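Local atomic coordinates of short chain dehydrogenase/reductase (Acinetobacter baumannii, PDB entry 4IUY), a protein that probably catalyses the nicotinamide-cofactor-dependent oxidation or reduction of a substrate not yet identified, as a short-chain dehydrogenase/reductase with a Rossmann fold. Residues D[38-42]-D[240-244]; D[132-137]-D[177-182]. One frame throughout, in Å; residues are numbered along the deposited sequence.

How the interactions relate
The two contacts lie on opposite sides of the chain's centre, with their own centres about 21 Å apart. Their nearest atoms are about 9 Å from each other, so they do not touch. Both segments of interaction 2 fall in the sequence between the two segments of interaction 1. Interaction 1 joins the start of helix 38-49 to the loop before helix 244-251. Interaction 2 joins the two long helices that carry Asn136, Tyr178 and Lys182. These three match members of the catalytic tetrad of classical short-chain dehydrogenases. No cofactor is bound in this apo form. Interaction 1 lies by the presumed cofactor motif, interaction 2 by the presumed catalytic residues.

Interaction 1 of 2, residues D[38-42]-D[240-244]; sequences GLGHH and FDDLN
His42 and Phe240 bury the most surface here, and Leu39 comes next. The imidazole of His42 lies over the CB of Phe240. That carbon sits 3.4 Å from the ring centroid, almost on the ring normal, in a CH-pi contact. His42 holds its CG anti to the backbone N (chi1 174°), which carries the ring out from the helix to the loop. There His42 NE2 donates to Asn244 OD1 at 2.7 Å. The bond is fairly straight, with an N-H...O angle of 162°. It uses a lone pair in the carbonyl plane, and ring and amide are nearly coplanar. Asp241 OD1 also lies at the ring edge, 3.3 Å from His42 CE1. It takes a weak hydrogen bond from Asn244 ND2, which may add slightly to the hold on the amide.

The phenyl ring of Phe240 runs back the other way, against the first turn of the helix. Leu39 CA stands over one face of it, offset toward the rim. Phe240 CZ comes within 3.4 Å of Leu39 N. Leu39 CD1 meets both Phe240 CD1 and Leu243 CD1, each at 3.7 Å.

Gly38 and Gly40 fit the TGxxxGxG cofactor motif of classical short-chain dehydrogenases, whose end forms the first turn of helix 38-49. Leu39 also touches Asn112, while Met211 packs on Phe240 and Leu243. Leu243 reaches strand 262-265 as well, so the contact ties helix 38-49 to the loop between helices 223-231 and 244-251, beside that outermost strand.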
loop_
_atom_site.group_PDB
_atom_site.type_symbol
_atom_site.label_atom_id
_atom_site.label_comp_id
_atom_site.label_asym_id
_atom_site.label_seq_id
_atom_site.Cartn_x
_atom_site.Cartn_y
_atom_site.Cartn_z
ATOM N N GLY D 38 -1.665 -5.420 -29.983
ATOM C CA GLY D 38 -2.720 -4.443 -30.196
ATOM C C GLY D 38 -2.498 -3.171 -29.379
ATOM O O GLY D 38 -2.725 -2.070 -29.873
ATOM N N LEU D 39 -2.091 -3.317 -28.118
ATOM C CA LEU D 39 -1.813 -2.166 -27.259
ATOM C C LEU D 39 -0.635 -1.367 -27.788
ATOM O O LEU D 39 -0.681 -0.138 -27.841
ATOM C CB LEU D 39 -1.538 -2.592 -25.810
ATOM C CG LEU D 39 -1.203 -1.419 -24.889
ATOM C CD1 LEU D 39 -2.350 -0.390 -24.893
ATOM C CD2 LEU D 39 -0.853 -1.881 -23.481
ATOM N N GLY D 40 0.420 -2.068 -28.183
ATOM C CA GLY D 40 1.568 -1.396 -28.749
ATOM C C GLY D 40 1.220 -0.589 -30.003
ATOM O O GLY D 40 1.718 0.516 -30.189
ATOM N N HIS D 41 0.370 -1.144 -30.860
ATOM C CA HIS D 41 -0.104 -0.463 -32.076
ATOM C C HIS D 41 -0.886 0.807 -31.725
ATOM O O HIS D 41 -0.741 1.885 -32.347
ATOM C CB HIS D 41 -1.026 -1.395 -32.867
ATOM C CG HIS D 41 -0.311 -2.286 -33.837
ATOM N ND1 HIS D 41 0.822 -2.997 -33.502
ATOM C CD2 HIS D 41 -0.578 -2.590 -35.134
ATOM C CE1 HIS D 41 1.228 -3.698 -34.551
ATOM N NE2 HIS D 41 0.395 -3.470 -35.549
ATOM N N HIS D 42 -1.756 0.639 -30.742
ATOM C CA HIS D 42 -2.595 1.707 -30.283
ATOM C C HIS D 42 -1.738 2.867 -29.770
ATOM O O HIS D 42 -1.974 4.021 -30.114
ATOM C CB HIS D 42 -3.552 1.193 -29.172
ATOM C CG HIS D 42 -4.352 2.279 -28.549
ATOM N ND1 HIS D 42 -5.544 2.721 -29.083
ATOM C CD2 HIS D 42 -4.102 3.064 -27.475
ATOM C CE1 HIS D 42 -6.012 3.709 -28.337
ATOM N NE2 HIS D 42 -5.154 3.940 -27.361
ATOM N N PHE D 240 -8.520 0.415 -24.792
ATOM C CA PHE D 240 -7.220 1.061 -25.072
ATOM C C PHE D 240 -7.293 2.585 -24.880
ATOM O O PHE D 240 -6.385 3.196 -24.347
ATOM C CB PHE D 240 -6.772 0.745 -26.501
ATOM C CG PHE D 240 -6.270 -0.662 -26.691
ATOM C CD1 PHE D 240 -5.824 -1.411 -25.607
ATOM C CD2 PHE D 240 -6.267 -1.242 -27.956
ATOM C CE1 PHE D 240 -5.367 -2.689 -25.784
ATOM C CE2 PHE D 240 -5.814 -2.529 -28.146
ATOM C CZ PHE D 240 -5.354 -3.254 -27.061
ATOM N N ASP D 241 -8.391 3.177 -25.332
ATOM C CA ASP D 241 -8.643 4.603 -25.192
ATOM C C ASP D 241 -8.618 5.096 -23.759
ATOM O O ASP D 241 -8.303 6.273 -23.521
ATOM C CB ASP D 241 -9.990 4.988 -25.818
ATOM C CG ASP D 241 -9.912 5.149 -27.312
ATOM O OD1 ASP D 241 -8.799 5.400 -27.829
ATOM O OD2 ASP D 241 -10.968 5.057 -27.966
ATOM N N ASP D 242 -8.929 4.208 -22.808
ATOM C CA ASP D 242 -8.906 4.614 -21.399
ATOM C C ASP D 242 -7.505 5.050 -20.964
ATOM O O ASP D 242 -7.375 5.777 -19.976
ATOM C CB ASP D 242 -9.415 3.488 -20.480
ATOM C CG ASP D 242 -10.899 3.181 -20.689
ATOM O OD1 ASP D 242 -11.631 4.075 -21.179
ATOM O OD2 ASP D 242 -11.329 2.041 -20.367
ATOM N N LEU D 243 -6.486 4.611 -21.711
ATOM C CA LEU D 243 -5.068 4.835 -21.391
ATOM C C LEU D 243 -4.470 6.122 -21.965
ATOM O O LEU D 243 -3.389 6.561 -21.566
ATOM C CB LEU D 243 -4.214 3.651 -21.893
ATOM C CG LEU D 243 -4.770 2.305 -21.421
ATOM C CD1 LEU D 243 -3.923 1.141 -21.941
ATOM C CD2 LEU D 243 -4.857 2.305 -19.903
ATOM N N ASN D 244 -5.169 6.705 -22.920
ATOM C CA ASN D 244 -4.664 7.861 -23.624
ATOM C C ASN D 244 -4.284 9.004 -22.695
ATOM O O ASN D 244 -3.161 9.516 -22.747
ATOM C CB ASN D 244 -5.660 8.281 -24.701
ATOM C CG ASN D 244 -5.773 7.230 -25.822
ATOM O OD1 ASN D 244 -5.146 6.173 -25.762
ATOM N ND2 ASN D 244 -6.584 7.514 -26.826
#

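Interaction 2 of 2, residues D[132-137]-D[177-182]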
loop_
_atom_site.group_PDB
_atom_site.type_symbol
_atom_site.label_atom_id
_atom_site.label_comp_id
_atom_site.label_asym_id
_atom_site.label_seq_id
_atom_site.Cartn_x
_atom_site.Cartn_y
_atom_site.Cartn_z
ATOM N N ILE D 132 8.900 -15.256 -18.434
ATOM C CA ILE D 132 7.957 -14.267 -17.923
ATOM C C ILE D 132 8.648 -13.146 -17.137
ATOM O O ILE D 132 8.368 -11.969 -17.343
ATOM C CB ILE D 132 6.877 -14.953 -17.086
ATOM C CG1 ILE D 132 6.007 -15.796 -18.000
ATOM C CG2 ILE D 132 6.037 -13.931 -16.289
ATOM C CD1 ILE D 132 5.188 -16.808 -17.267
ATOM N N VAL D 133 9.553 -13.517 -16.241
ATOM C CA VAL D 133 10.218 -12.538 -15.401
ATOM C C VAL D 133 11.269 -11.715 -16.163
ATOM O O VAL D 133 11.335 -10.483 -15.981
ATOM C CB VAL D 133 10.800 -13.195 -14.121
ATOM C CG1 VAL D 133 11.494 -12.157 -13.275
ATOM C CG2 VAL D 133 9.671 -13.853 -13.301
ATOM N N ASP D 134 12.044 -12.364 -17.047
ATOM C CA ASP D 134 13.037 -11.630 -17.852
ATOM C C ASP D 134 12.398 -10.644 -18.799
ATOM O O ASP D 134 12.878 -9.520 -18.932
ATOM C CB ASP D 134 13.956 -12.563 -18.641
ATOM C CG ASP D 134 14.865 -13.356 -17.743
ATOM O OD1 ASP D 134 14.849 -13.093 -16.519
ATOM O OD2 ASP D 134 15.587 -14.228 -18.254
ATOM N N THR D 135 11.318 -11.067 -19.446
ATOM C CA THR D 135 10.558 -10.208 -20.335
ATOM C C THR D 135 9.817 -9.087 -19.584
ATOM O O THR D 135 9.823 -7.938 -20.022
ATOM C CB THR D 135 9.525 -11.011 -21.141
ATOM O OG1 THR D 135 10.202 -11.878 -22.060
ATOM C CG2 THR D 135 8.590 -10.067 -21.921
ATOM N N ASN D 136 9.193 -9.415 -18.452
ATOM C CA ASN D 136 8.351 -8.436 -17.761
ATOM C C ASN D 136 9.090 -7.479 -16.858
ATOM O O ASN D 136 8.608 -6.366 -16.613
ATOM C CB ASN D 136 7.235 -9.120 -16.958
ATOM C CG ASN D 136 6.203 -9.812 -17.837
ATOM O OD1 ASN D 136 6.022 -9.456 -18.984
ATOM N ND2 ASN D 136 5.526 -10.808 -17.295
ATOM N N LEU D 137 10.266 -7.890 -16.387
ATOM C CA LEU D 137 10.985 -7.114 -15.369
ATOM C C LEU D 137 12.440 -6.830 -15.776
ATOM O O LEU D 137 12.891 -5.684 -15.767
ATOM C CB LEU D 137 10.941 -7.820 -14.019
ATOM C CG LEU D 137 11.762 -7.222 -12.872
ATOM C CD1 LEU D 137 11.351 -5.765 -12.542
ATOM C CD2 LEU D 137 11.654 -8.096 -11.638
ATOM N N PRO D 177 4.121 -16.086 -11.768
ATOM C CA PRO D 177 5.340 -15.374 -12.195
ATOM C C PRO D 177 5.043 -13.967 -12.720
ATOM O O PRO D 177 5.809 -13.040 -12.444
ATOM C CB PRO D 177 5.904 -16.263 -13.325
ATOM C CG PRO D 177 5.282 -17.630 -13.089
ATOM C CD PRO D 177 3.905 -17.316 -12.559
ATOM N N TYR D 178 3.916 -13.808 -13.408
ATOM C CA TYR D 178 3.489 -12.501 -13.911
ATOM C C TYR D 178 3.270 -11.509 -12.746
ATOM O O TYR D 178 3.753 -10.379 -12.801
ATOM C CB TYR D 178 2.220 -12.676 -14.735
ATOM C CG TYR D 178 1.680 -11.442 -15.402
ATOM C CD1 TYR D 178 2.072 -11.106 -16.700
ATOM C CD2 TYR D 178 0.728 -10.633 -14.763
ATOM C CE1 TYR D 178 1.563 -10.009 -17.330
ATOM C CE2 TYR D 178 0.213 -9.527 -15.395
ATOM C CZ TYR D 178 0.630 -9.228 -16.690
ATOM O OH TYR D 178 0.125 -8.135 -17.351
ATOM N N CYS D 179 2.532 -11.931 -11.718
ATOM C CA CYS D 179 2.316 -11.101 -10.517
ATOM C C CYS D 179 3.626 -10.713 -9.849
ATOM O O CYS D 179 3.805 -9.559 -9.464
ATOM C CB CYS D 179 1.424 -11.818 -9.488
ATOM S SG CYS D 179 -0.311 -11.910 -10.029
ATOM N N ALA D 180 4.534 -11.675 -9.691
ATOM C CA ALA D 180 5.815 -11.361 -9.056
ATOM C C ALA D 180 6.588 -10.305 -9.877
ATOM O O ALA D 180 7.139 -9.347 -9.321
ATOM C CB ALA D 180 6.645 -12.626 -8.850
ATOM N N SER D 181 6.616 -10.486 -11.200
ATOM C CA SER D 181 7.389 -9.615 -12.069
ATOM C C SER D 181 6.799 -8.204 -12.105
ATOM O O SER D 181 7.541 -7.210 -12.050
ATOM C CB SER D 181 7.518 -10.233 -13.474
ATOM O OG SER D 181 6.262 -10.292 -14.139
ATOM N N LYS D 182 5.471 -8.117 -12.164
ATOM C CA LYS D 182 4.798 -6.815 -12.173
ATOM C C LYS D 182 4.980 -6.022 -10.864
ATOM O O LYS D 182 5.214 -4.811 -10.899
ATOM C CB LYS D 182 3.307 -6.972 -12.484
ATOM C CG LYS D 182 3.023 -7.416 -13.917
ATOM C CD LYS D 182 3.672 -6.533 -14.959
ATOM C CE LYS D 182 3.194 -6.892 -16.361
ATOM N NZ LYS D 182 3.614 -5.879 -17.418
HETATM O O HOH W 1 6.346 -5.527 -18.001
#
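Val133 and Ser181, with CA atoms 5.3 Å apart, mark where segments 132-137 and 177-182 run side by side, their axes 8.8 Å apart and crossing at -33°. The segments lie on helices 126-153 and 176-196 of the short-chain dehydrogenase Rossmann fold, and Tyr178 and Lys182 form its YxxxK motif. Ser181 is a knob in a hole made by Ile132, Val133, Asn136 and Leu137. Its OG lies between the backbone N and the carbonyl carbon (chi1 67°), near enough to its own helix to bond Tyr178 O at 2.8 Å. The same OG accepts from Asn136 ND2 at 3.3 Å, nearly in the amide plane. Asn136 ND2 also donates to Val115 O, so ND2 has two acceptors. The amide plane stands almost perpendicular to the Tyr178 ring. Toward the N-terminal end of both segments, Ile132 CG2 packs on Pro177 CB at 3.8 Å. Leu137 also touches Trp129 of the third subunit.

A wider pi-type turn at 134-137 interrupts the regular helix beside Asn136. As in relatives with a proton relay, a water bridges the two helices here. It lies 2.8 Å from both Asn136 O and Lys182 NZ, and Lys182 NZ donates to it.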